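Local coordinates for protein terminase large subunit (Thermus phage G20c, PDB 5M1N) that probably acts as the nuclease region of the large terminase subunit, an ATP-driven motor that packages viral DNA into empty capsids and cuts it using divalent metal ions, at residues 49-54 with 176-181; 39-44 with 78-83. All coordinates share one frame; numbering follows the deposited sequence.

Interaction 1. Residues 49-54 with 176-181. With MN (manganese (II) ion), chain D.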
ATOM      1  N   TYR A  49     -10.445   1.256  -5.657  1.00 10.32           N
ATOM      2  CA  TYR A  49      -9.548   2.306  -5.200  1.00  9.68           C
ATOM      3  C   TYR A  49      -8.106   2.041  -5.595  1.00  8.83           C
ATOM      4  O   TYR A  49      -7.634   0.891  -5.524  1.00  9.70           O
ATOM      5  CB  TYR A  49      -9.590   2.429  -3.681  1.00 10.03           C
ATOM      6  CG  TYR A  49     -10.906   2.931  -3.151  1.00 10.58           C
ATOM      7  CD1 TYR A  49     -11.147   4.287  -2.988  1.00 10.66           C
ATOM      8  CD2 TYR A  49     -11.917   2.040  -2.803  1.00 11.18           C
ATOM      9  CE1 TYR A  49     -12.373   4.748  -2.505  1.00 11.26           C
ATOM     10  CE2 TYR A  49     -13.139   2.488  -2.327  1.00 11.81           C
ATOM     11  CZ  TYR A  49     -13.360   3.835  -2.173  1.00 11.69           C
ATOM     12  OH  TYR A  49     -14.583   4.252  -1.683  1.00 13.24           O
ATOM     13  N   SER A  50      -7.428   3.106  -6.025  0.70  8.41           N
ATOM     14  CA  SER A  50      -5.975   3.124  -6.161  0.70  8.09           C
ATOM     15  C   SER A  50      -5.404   3.701  -4.872  0.70  7.57           C
ATOM     16  O   SER A  50      -5.982   4.620  -4.305  0.70  7.40           O
ATOM     17  CB  SER A  50      -5.535   3.961  -7.370  0.70  8.57           C
ATOM     18  OG  SER A  50      -6.187   5.221  -7.424  0.70  9.05           O
ATOM     19  N   VAL A  51      -4.313   3.121  -4.377  1.00  7.01           N
ATOM     20  CA  VAL A  51      -3.681   3.579  -3.128  1.00  6.77           C
ATOM     21  C   VAL A  51      -2.169   3.586  -3.294  1.00  6.44           C
ATOM     22  O   VAL A  51      -1.579   2.567  -3.678  1.00  6.45           O
ATOM     23  CB  VAL A  51      -4.056   2.710  -1.910  1.00  6.78           C
ATOM     24  CG1 VAL A  51      -3.457   3.307  -0.641  1.00  6.90           C
ATOM     25  CG2 VAL A  51      -5.564   2.609  -1.771  1.00  6.97           C
ATOM     26  N   PHE A  52      -1.568   4.738  -2.996  1.00  6.31           N
ATOM     27  CA  PHE A  52      -0.129   4.944  -3.089  1.00  6.61           C
ATOM     28  C   PHE A  52       0.378   5.327  -1.704  1.00  6.46           C
ATOM     29  O   PHE A  52      -0.047   6.350  -1.156  1.00  6.80           O
ATOM     30  CB  PHE A  52       0.214   6.054  -4.098  1.00  7.25           C
ATOM     31  CG  PHE A  52      -0.455   5.918  -5.434  1.00  7.95           C
ATOM     32  CD1 PHE A  52      -0.646   4.678  -6.027  1.00  8.17           C
ATOM     33  CD2 PHE A  52      -0.866   7.042  -6.130  1.00  8.46           C
ATOM     34  CE1 PHE A  52      -1.243   4.562  -7.278  1.00  8.81           C
ATOM     35  CE2 PHE A  52      -1.457   6.928  -7.386  1.00  9.19           C
ATOM     36  CZ  PHE A  52      -1.652   5.688  -7.955  1.00  9.40           C
ATOM     37  N   SER A  53       1.274   4.514  -1.146  1.00  6.36           N
ATOM     38  CA  SER A  53       1.761   4.685   0.225  1.00  6.46           C
ATOM     39  C   SER A  53       3.238   5.042   0.184  1.00  6.19           C
ATOM     40  O   SER A  53       4.064   4.204  -0.189  1.00  5.95           O
ATOM     41  CB  SER A  53       1.554   3.401   1.018  1.00  6.85           C
ATOM     42  OG  SER A  53       0.184   3.104   1.169  1.00  7.59           O
ATOM     43  N   VAL A  54       3.574   6.267   0.584  1.00  6.12           N
ATOM     44  CA  VAL A  54       4.954   6.742   0.587  1.00  6.40           C
ATOM     45  C   VAL A  54       5.596   6.379   1.922  1.00  6.68           C
ATOM     46  O   VAL A  54       5.178   6.891   2.968  1.00  6.83           O
ATOM     47  CB  VAL A  54       5.036   8.264   0.384  1.00  6.68           C
ATOM     48  CG1 VAL A  54       6.492   8.710   0.312  1.00  6.99           C
ATOM     49  CG2 VAL A  54       4.283   8.703  -0.879  1.00  6.77           C
ATOM     50  N   ASP A 176      -9.419  -4.067   0.201  1.00  8.05           N
ATOM     51  CA  ASP A 176      -8.104  -4.264   0.814  1.00  8.11           C
ATOM     52  C   ASP A 176      -6.994  -3.501   0.113  1.00  7.52           C
ATOM     53  O   ASP A 176      -5.831  -3.815   0.295  1.00  7.35           O
ATOM     54  CB  ASP A 176      -7.762  -5.757   0.905  1.00  8.89           C
ATOM     55  CG  ASP A 176      -7.572  -6.397  -0.442  1.00  9.79           C
ATOM     56  OD1 ASP A 176      -7.629  -5.702  -1.471  1.00 10.51           O
ATOM     57  OD2 ASP A 176      -7.377  -7.627  -0.485  1.00 11.21           O
ATOM     58  N   ASP A 177      -7.343  -2.471  -0.641  1.00  7.19           N
ATOM     59  CA  ASP A 177      -6.349  -1.749  -1.440  1.00  6.94           C
ATOM     60  C   ASP A 177      -5.343  -1.020  -0.562  1.00  6.59           C
ATOM     61  O   ASP A 177      -4.175  -0.907  -0.921  1.00  6.40           O
ATOM     62  CB  ASP A 177      -7.043  -0.782  -2.388  1.00  7.22           C
ATOM     63  CG  ASP A 177      -8.307  -1.370  -2.964  1.00  7.42           C
ATOM     64  OD1 ASP A 177      -8.210  -2.305  -3.802  1.00  8.16           O
ATOM     65  OD2 ASP A 177      -9.387  -0.952  -2.503  1.00  7.86           O
ATOM     66  N   ILE A 178      -5.800  -0.526   0.586  1.00  6.36           N
ATOM     67  CA  ILE A 178      -4.905   0.129   1.536  1.00  6.38           C
ATOM     68  C   ILE A 178      -3.945  -0.900   2.122  1.00  6.35           C
ATOM     69  O   ILE A 178      -2.735  -0.666   2.196  1.00  6.31           O
ATOM     70  CB  ILE A 178      -5.672   0.864   2.658  1.00  6.39           C
ATOM     71  CG1 ILE A 178      -6.597   1.940   2.065  1.00  6.49           C
ATOM     72  CG2 ILE A 178      -4.695   1.473   3.657  1.00  6.45           C
ATOM     73  CD1 ILE A 178      -7.555   2.560   3.059  1.00  6.58           C
ATOM     74  N   VAL A 179      -4.485  -2.039   2.535  1.00  6.49           N
ATOM     75  CA  VAL A 179      -3.658  -3.115   3.083  1.00  6.81           C
ATOM     76  C   VAL A 179      -2.562  -3.500   2.088  1.00  6.84           C
ATOM     77  O   VAL A 179      -1.389  -3.610   2.446  1.00  6.48           O
ATOM     78  CB  VAL A 179      -4.507  -4.357   3.420  1.00  6.96           C
ATOM     79  CG1 VAL A 179      -3.630  -5.461   3.998  1.00  7.18           C
ATOM     80  CG2 VAL A 179      -5.626  -4.006   4.398  1.00  7.00           C
ATOM     81  N   MET A 180      -2.951  -3.697   0.839  1.00  7.01           N
ATOM     82  CA  MET A 180      -2.004  -4.132  -0.179  1.00  7.42           C
ATOM     83  C   MET A 180      -0.961  -3.064  -0.502  1.00  7.04           C
ATOM     84  O   MET A 180       0.214  -3.384  -0.649  1.00  6.76           O
ATOM     85  CB  MET A 180      -2.753  -4.585  -1.436  1.00  8.57           C
ATOM     86  CG  MET A 180      -3.533  -5.877  -1.225  1.00  9.60           C
ATOM     87  SD  MET A 180      -2.601  -7.236  -0.487  1.00 11.60           S
ATOM     88  CE  MET A 180      -1.221  -7.383  -1.609  1.00 12.07           C
ATOM     89  N   SER A 181      -1.389  -1.809  -0.604  1.00  6.67           N
ATOM     90  CA  SER A 181      -0.459  -0.709  -0.825  1.00  6.55           C
ATOM     91  C   SER A 181       0.576  -0.614   0.295  1.00  6.31           C
ATOM     92  O   SER A 181       1.774  -0.489   0.033  1.00  6.43           O
ATOM     93  CB  SER A 181      -1.242   0.592  -0.980  1.00  6.50           C
ATOM     94  OG  SER A 181      -0.359   1.694  -1.098  1.00  6.61           O
TER
HETATM   95 MN    MN D 502      -6.798  -3.192  -5.091  1.00 10.18          MN
HETATM   96  O   HOH W   1     -11.515  -1.132  -4.168  1.00 13.33           O
HETATM   97  O   HOH W   2      -7.306  -1.583  -6.567  1.00 11.14           O
HETATM   98  O   HOH W   3      -6.242  -4.754  -3.603  1.00 12.16           O
HETATM   99  O   HOH W   4      -8.346  -4.370  -5.878  1.00 13.33           O
HETATM  100  O   HOH W   5      -5.592  -4.240  -6.588  1.00 12.30           O
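S53 and S181 meet hydroxyl to hydroxyl where the first turn of helix 177-186 lies against strand 49-56, the axes of segments 177-181 and 49-54 crossing at -33°. S53 OG donates to S181 OG over 2.7 Å, and S181 OG is also hydrogen-bonded to G40 O on the adjoining strand. What brings the S181 hydroxyl to the strand is its first torsion, which sets OG opposite the backbone N (chi1 176°).

V51 fills the space beside this pair with its two methyl groups going to different partners. CG1 packs on S181 CB at 3.5 Å, whereas CG2 lies against D177 CB at 3.8 Å and also reaches CG1 of I178. The V51 and D177 side chains are roughly perpendicular.

D177 divides its carboxylate between two tasks. OD1 binds the manganese ion at 2.1 Å; four waters and D42 OD2 complete six ligands. OD2 turns the other way, coming to the edge of the Y49 ring near its plane, with ring and carboxylate planes 44° apart. It lies 3.6 Å from Y49 CB and accepts a hydrogen bond of 2.7 Å from water 1, which itself accepts from Y49 N. Beyond CB the tyrosine ring is directed off from the helix, where R67 makes a cation-pi contact with it and H175 meets it edge-to-face. Metal-bound water 2 lies 2.7 Å from Y49 O, and metal-bound water 3 donates to D176 OD1.

Manganese, held by both D177 and D42, probably marks the first magnesium site of the nuclease. Because both carboxylate oxygens of D177 are engaged, one by the ion and the other by water 1, the rotation of the group is probably well defined. Water 1, not itself a metal ligand, bridges the start of the helix to Y49 N of the strand.

Interaction 2. Residues 39-44 with 78-83. With MN (manganese (II) ion), chain D.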
ATOM      1  N   ILE A  39       7.389   3.906  -2.694  1.00  6.49           N
ATOM      2  CA  ILE A  39       5.939   4.085  -2.757  1.00  6.57           C
ATOM      3  C   ILE A  39       5.301   2.754  -3.117  1.00  6.68           C
ATOM      4  O   ILE A  39       5.523   2.242  -4.216  1.00  7.31           O
ATOM      5  CB  ILE A  39       5.518   5.142  -3.804  1.00  6.75           C
ATOM      6  CG1 ILE A  39       6.264   6.466  -3.563  1.00  7.00           C
ATOM      7  CG2 ILE A  39       4.004   5.342  -3.774  1.00  6.78           C
ATOM      8  CD1 ILE A  39       5.992   7.550  -4.574  1.00  7.13           C
ATOM      9  N   GLY A  40       4.488   2.203  -2.217  1.00  6.57           N
ATOM     10  CA  GLY A  40       3.711   1.007  -2.544  1.00  6.72           C
ATOM     11  C   GLY A  40       2.518   1.419  -3.374  1.00  6.89           C
ATOM     12  O   GLY A  40       1.764   2.290  -2.954  1.00  7.64           O
ATOM     13  N   ALA A  41       2.330   0.799  -4.540  1.00  7.19           N
ATOM     14  CA  ALA A  41       1.284   1.223  -5.478  1.00  7.45           C
ATOM     15  C   ALA A  41       0.350   0.079  -5.838  1.00  7.63           C
ATOM     16  O   ALA A  41       0.753  -0.886  -6.498  1.00  7.66           O
ATOM     17  CB  ALA A  41       1.910   1.799  -6.735  1.00  7.67           C
ATOM     18  N   ASP A  42      -0.904   0.217  -5.404  1.00  8.04           N
ATOM     19  CA  ASP A  42      -1.997  -0.629  -5.849  1.00  8.92           C
ATOM     20  C   ASP A  42      -2.834   0.229  -6.788  1.00  9.47           C
ATOM     21  O   ASP A  42      -3.379   1.240  -6.371  1.00  9.60           O
ATOM     22  CB  ASP A  42      -2.838  -1.087  -4.656  1.00  9.43           C
ATOM     23  CG  ASP A  42      -3.824  -2.168  -5.029  1.00  9.98           C
ATOM     24  OD1 ASP A  42      -3.423  -3.110  -5.762  1.00 11.47           O
ATOM     25  OD2 ASP A  42      -5.006  -2.090  -4.606  1.00  9.93           O
ATOM     26  N   PHE A  43      -2.886  -0.151  -8.062  1.00 10.05           N
ATOM     27  CA  PHE A  43      -3.703   0.555  -9.056  1.00 11.19           C
ATOM     28  C   PHE A  43      -5.162   0.145  -8.978  1.00 12.07           C
ATOM     29  O   PHE A  43      -5.481  -0.903  -8.461  1.00 11.29           O
ATOM     30  CB  PHE A  43      -3.157   0.291 -10.452  1.00 11.52           C
ATOM     31  CG  PHE A  43      -1.781   0.824 -10.639  1.00 12.15           C
ATOM     32  CD1 PHE A  43      -1.576   2.167 -10.921  1.00 12.90           C
ATOM     33  CD2 PHE A  43      -0.678  -0.002 -10.466  1.00 12.50           C
ATOM     34  CE1 PHE A  43      -0.294   2.676 -11.061  1.00 13.59           C
ATOM     35  CE2 PHE A  43       0.605   0.498 -10.613  1.00 13.08           C
ATOM     36  CZ  PHE A  43       0.798   1.834 -10.914  1.00 13.54           C
ATOM     37  N   GLY A  44      -6.038   0.996  -9.505  1.00 13.50           N
ATOM     38  CA  GLY A  44      -7.488   0.748  -9.546  1.00 15.54           C
ATOM     39  C   GLY A  44      -7.918   0.408 -10.965  1.00 17.46           C
ATOM     40  O   GLY A  44      -7.790   1.240 -11.868  1.00 17.65           O
ATOM     41  N   ALA A  78       0.119   9.749 -13.415  1.00  9.34           N
ATOM     42  CA  ALA A  78       0.569  11.118 -13.183  1.00  9.67           C
ATOM     43  C   ALA A  78       0.650  11.449 -11.687  1.00  9.62           C
ATOM     44  O   ALA A  78       1.580  12.128 -11.242  1.00  9.91           O
ATOM     45  CB  ALA A  78      -0.350  12.093 -13.885  1.00  9.63           C
ATOM     46  N   ARG A  79      -0.335  10.989 -10.916  1.00  9.84           N
ATOM     47  CA  ARG A  79      -0.346  11.245  -9.469  1.00 10.61           C
ATOM     48  C   ARG A  79       0.829  10.516  -8.806  1.00 10.07           C
ATOM     49  O   ARG A  79       1.488  11.048  -7.902  1.00  9.36           O
ATOM     50  CB  ARG A  79      -1.679  10.829  -8.840  1.00 12.07           C
ATOM     51  CG  ARG A  79      -2.893  11.596  -9.339  1.00 14.05           C
ATOM     52  CD  ARG A  79      -3.066  12.957  -8.710  1.00 16.37           C
ATOM     53  NE  ARG A  79      -4.050  13.763  -9.433  1.00 18.50           N
ATOM     54  CZ  ARG A  79      -4.398  15.008  -9.111  1.00 19.97           C
ATOM     55  NH1 ARG A  79      -5.297  15.650  -9.850  1.00 21.29           N
ATOM     56  NH2 ARG A  79      -3.853  15.620  -8.060  1.00 21.14           N
ATOM     57  N   LEU A  80       1.123   9.318  -9.292  1.00  9.93           N
ATOM     58  CA  LEU A  80       2.259   8.558  -8.819  1.00 10.46           C
ATOM     59  C   LEU A  80       3.579   9.262  -9.130  1.00 10.15           C
ATOM     60  O   LEU A  80       4.476   9.325  -8.281  1.00 10.12           O
ATOM     61  CB  LEU A  80       2.218   7.179  -9.452  1.00 11.09           C
ATOM     62  CG  LEU A  80       3.083   6.083  -8.873  1.00 11.56           C
ATOM     63  CD1 LEU A  80       2.781   5.838  -7.403  1.00 11.69           C
ATOM     64  CD2 LEU A  80       2.770   4.829  -9.669  1.00 12.07           C
ATOM     65  N   LYS A  81       3.712   9.781 -10.350  1.00  9.91           N
ATOM     66  CA  LYS A  81       4.879  10.575 -10.740  1.00 10.07           C
ATOM     67  C   LYS A  81       5.078  11.761  -9.807  1.00  9.22           C
ATOM     68  O   LYS A  81       6.188  12.013  -9.341  1.00  8.67           O
ATOM     69  CB  LYS A  81       4.747  11.093 -12.183  1.00 11.21           C
ATOM     70  CG  LYS A  81       5.911  11.961 -12.677  1.00 12.58           C
ATOM     71  CD  LYS A  81       5.743  12.441 -14.126  1.00 13.80           C
ATOM     72  CE  LYS A  81       6.760  13.529 -14.475  1.00 14.96           C
ATOM     73  NZ  LYS A  81       6.697  14.034 -15.876  1.00 15.82           N
ATOM     74  N   ALA A  82       4.000  12.485  -9.545  1.00  8.70           N
ATOM     75  CA  ALA A  82       4.072  13.647  -8.666  1.00  8.65           C
ATOM     76  C   ALA A  82       4.532  13.273  -7.260  1.00  8.37           C
ATOM     77  O   ALA A  82       5.404  13.931  -6.676  1.00  8.23           O
ATOM     78  CB  ALA A  82       2.735  14.353  -8.606  1.00  8.69           C
ATOM     79  N   LEU A  83       3.956  12.209  -6.717  1.00  8.26           N
ATOM     80  CA  LEU A  83       4.370  11.720  -5.399  1.00  8.59           C
ATOM     81  C   LEU A  83       5.831  11.315  -5.367  1.00  8.37           C
ATOM     82  O   LEU A  83       6.558  11.642  -4.420  1.00  8.16           O
ATOM     83  CB  LEU A  83       3.533  10.515  -4.979  1.00  9.49           C
ATOM     84  CG  LEU A  83       2.174  10.720  -4.329  1.00 10.17           C
ATOM     85  CD1 LEU A  83       1.515   9.366  -4.149  1.00 10.84           C
ATOM     86  CD2 LEU A  83       2.292  11.445  -2.987  1.00 10.33           C
TER
HETATM   87 MN    MN D 502      -6.798  -3.192  -5.091  1.00 10.18          MN
HETATM   88  O   HOH W   5      -5.592  -4.240  -6.588  1.00 12.30           O
HETATM   89  O   HOH W   2      -7.306  -1.583  -6.567  1.00 11.14           O
HETATM   90  O   HOH W   4      -8.346  -4.370  -5.878  1.00 13.33           O
HETATM   91  O   HOH W   3      -6.242  -4.754  -3.603  1.00 12.16           O
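L80 presents both of its methyl groups to the residues of strand 37-42 and the turn after it. The helical segment 78-83 runs antiparallel to strand segment 39-42, at 173°, with the axes 10.6 Å apart, and the contact is made almost wholly by side chains.

Aliphatic packing comes first. L80 CD1 touches I39 CG2 at 3.9 Å and, more loosely, A41 CB at 4.2 Å, the isoleucine and leucine chains running past one another in antiparallel fashion. One turn along, I39 extends its CD1 to L83 CB and the backbone carbon L83 C, each at 3.9 Å. F52 of the neighbouring strand touches all four of these residues and fills in the same layer.

The aromatic contact belongs to F43, whose ring carbon CZ lies 3.8 Å from L80 CD2. The methyl approaches the ring obliquely, and the two side chains are nearly perpendicular.

Polar chemistry is found on the other side of the strand. D42, with CG set opposite its backbone N (chi1 -169°), binds manganese through OD2 at 2.2 Å, while OD1 accepts a hydrogen bond of 2.6 Å from metal-bound water 5. Metal-bound water 2 also lies close to F43 O.

The strand end thus has two chemistries: apolar groups fix it against the helix, and D42, which probably binds both magnesium ions of the nuclease, faces the metal site.

How the interactions relate
Both contacts are buried and use neighbouring strands of one central sheet, but they lie on its two faces. Interaction 1 joins the sheet to helix 177-186 near the centre of the molecule; interaction 2 joins it to helix 73-86, farther out. The first mixes hydroxyl bonding, metal ligation and water bridges, whereas across the second the contact is wholly apolar. They meet where S53 O pairs with G40 N in the backbone ladder, and again at the ion, which takes one carboxylate oxygen from each. Helices packed on both faces of a sheet, with acidic residues gathered at a strand end, illustrate the RNase H-like architecture.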